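Side-chain contact in cellobiose 2-epimerase (Spirochaeta thermophila DSM 6192, PDB 5ZIG), which probably catalyses the reversible epimerization of cellobiose to 4-O-beta-D-glucopyranosyl-D-mannose: residues L27-W30 and L31-D35. Residues are numbered along the deposited sequence; the frame is centred on the assembly and turned at random.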
loop_
_atom_site.group_PDB
_atom_site.type_symbol
_atom_site.label_atom_id
_atom_site.label_comp_id
_atom_site.label_asym_id
_atom_site.label_seq_id
_atom_site.Cartn_x
_atom_site.Cartn_y
_atom_site.Cartn_z
ATOM N N LEU A 27 -15.187 0.959 -6.722
ATOM C CA LEU A 27 -15.029 2.064 -7.670
ATOM C C LEU A 27 -16.258 2.976 -7.746
ATOM O O LEU A 27 -16.084 4.208 -7.736
ATOM C CB LEU A 27 -14.639 1.512 -9.051
ATOM C CG LEU A 27 -13.273 0.798 -9.149
ATOM C CD1 LEU A 27 -12.997 0.190 -10.538
ATOM C CD2 LEU A 27 -12.128 1.786 -8.798
ATOM N N PRO A 28 -17.497 2.477 -7.804
ATOM C CA PRO A 28 -18.635 3.415 -7.878
ATOM C C PRO A 28 -18.735 4.335 -6.679
ATOM O O PRO A 28 -19.174 5.478 -6.823
ATOM C CB PRO A 28 -19.858 2.489 -7.981
ATOM C CG PRO A 28 -19.323 1.225 -8.548
ATOM C CD PRO A 28 -17.937 1.077 -7.992
ATOM N N PHE A 29 -18.320 3.886 -5.499
ATOM C CA PHE A 29 -18.386 4.763 -4.344
ATOM C C PHE A 29 -17.383 5.901 -4.484
ATOM O O PHE A 29 -17.717 7.061 -4.228
ATOM C CB PHE A 29 -18.141 3.955 -3.072
ATOM C CG PHE A 29 -17.946 4.785 -1.834
ATOM C CD1 PHE A 29 -19.010 5.000 -0.954
ATOM C CD2 PHE A 29 -16.700 5.283 -1.504
ATOM C CE1 PHE A 29 -18.829 5.721 0.217
ATOM C CE2 PHE A 29 -16.516 6.029 -0.347
ATOM C CZ PHE A 29 -17.595 6.236 0.515
ATOM N N TRP A 30 -16.160 5.599 -4.924
ATOM C CA TRP A 30 -15.157 6.657 -5.020
ATOM C C TRP A 30 -15.440 7.581 -6.194
ATOM O O TRP A 30 -15.219 8.791 -6.088
ATOM C CB TRP A 30 -13.760 6.049 -5.100
ATOM C CG TRP A 30 -13.386 5.448 -3.802
ATOM C CD1 TRP A 30 -13.257 4.115 -3.516
ATOM C CD2 TRP A 30 -13.129 6.152 -2.576
ATOM N NE1 TRP A 30 -12.920 3.951 -2.191
ATOM C CE2 TRP A 30 -12.823 5.187 -1.598
ATOM C CE3 TRP A 30 -13.104 7.510 -2.218
ATOM C CZ2 TRP A 30 -12.517 5.534 -0.272
ATOM C CZ3 TRP A 30 -12.783 7.850 -0.908
ATOM C CH2 TRP A 30 -12.495 6.869 0.043
ATOM N N LEU A 31 -15.961 7.035 -7.295
ATOM C CA LEU A 31 -16.332 7.858 -8.440
ATOM C C LEU A 31 -17.291 8.956 -8.039
ATOM O O LEU A 31 -17.272 10.039 -8.634
ATOM C CB LEU A 31 -16.977 7.009 -9.537
ATOM C CG LEU A 31 -16.061 6.371 -10.578
ATOM C CD1 LEU A 31 -16.880 5.569 -11.596
ATOM C CD2 LEU A 31 -15.235 7.422 -11.255
ATOM N N GLY A 32 -18.148 8.691 -7.048
ATOM C CA GLY A 32 -19.061 9.690 -6.545
ATOM C C GLY A 32 -18.491 10.627 -5.502
ATOM O O GLY A 32 -19.265 11.323 -4.844
ATOM N N GLN A 33 -17.168 10.672 -5.320
ATOM C CA GLN A 33 -16.547 11.498 -4.285
ATOM C C GLN A 33 -15.526 12.482 -4.854
ATOM O O GLN A 33 -14.627 12.917 -4.132
ATOM C CB GLN A 33 -15.874 10.635 -3.218
ATOM C CG GLN A 33 -16.743 9.548 -2.642
ATOM C CD GLN A 33 -17.625 10.051 -1.544
ATOM O OE1 GLN A 33 -17.741 11.257 -1.329
ATOM N NE2 GLN A 33 -18.251 9.133 -0.827
ATOM N N GLN A 34 -15.628 12.806 -6.139
ATOM C CA GLN A 34 -14.796 13.824 -6.752
ATOM C C GLN A 34 -15.393 15.212 -6.501
ATOM O O GLN A 34 -16.608 15.409 -6.589
ATOM C CB GLN A 34 -14.677 13.552 -8.252
ATOM C CG GLN A 34 -14.376 12.085 -8.589
ATOM C CD GLN A 34 -14.188 11.854 -10.069
ATOM O OE1 GLN A 34 -13.213 12.323 -10.669
ATOM N NE2 GLN A 34 -15.122 11.126 -10.673
ATOM N N ASP A 35 -14.524 16.168 -6.187
ATOM C CA ASP A 35 -14.850 17.570 -5.941
ATOM C C ASP A 35 -15.056 18.319 -7.255
ATOM O O ASP A 35 -14.092 18.546 -7.996
ATOM C CB ASP A 35 -13.717 18.222 -5.135
ATOM C CG ASP A 35 -14.106 19.552 -4.520
ATOM O OD1 ASP A 35 -14.817 20.352 -5.172
ATOM O OD2 ASP A 35 -13.653 19.810 -3.382
#
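Gln-33 folds back over Phe-29, one turn earlier in the chain, and sets its amide nitrogen on a face of the phenyl ring near the rim. NE2 lies 3.3 Å from Phe-29 CZ, with the amide and ring planes inclined at 59°, so the two groups meet at a slant and not as a parallel stack. The bend of the Gln-33 chain at chi2 (-83°) turns the amide over the ring, and its CG also packs against the backbone, 3.1 Å from Phe-29 O. The phenyl turns its edge to the face of the Trp-30 indole: Phe-29 CD2 rides 3.8 Å above the indole plane, over its centre, and Trp-30 CD2 lies in the plane of the phenyl ring, while Gln-33 CG approaches the indole obliquely. Beyond the segments, Ile-45 touches all three side chains, and Trp-30 NE1 is hydrogen-bonded to Glu-359.

This is the C-terminal end of helix 7-31, the first long helix of the (alpha/alpha)6 barrel found in N-acylglucosamine 2-epimerases. Here the helical bonding runs out. Leu-31 N still makes a regular i to i-4 bond to Leu-27 O (2.9 Å, 167° at the hydrogen). Gly-32, the first residue to leave helical geometry, divides its N-H weakly between Pro-28 O and Phe-29 O. Gln-33 N then reaches back only three residues, to Trp-30 O at 2.8 Å, and closes a type I beta turn.

On the Leu-31 side, Gln-34 NE2 ties the loop back to Leu-31 O at the end of the helix (3.2 Å), in the carbonyl plane and on a lone pair, and its OE1 is bound by Asn-85 of helix 77-94. Leu-31 packs its CB 3.4 Å from Leu-27 O, and both leucines lean on helices 57-73 and 77-94.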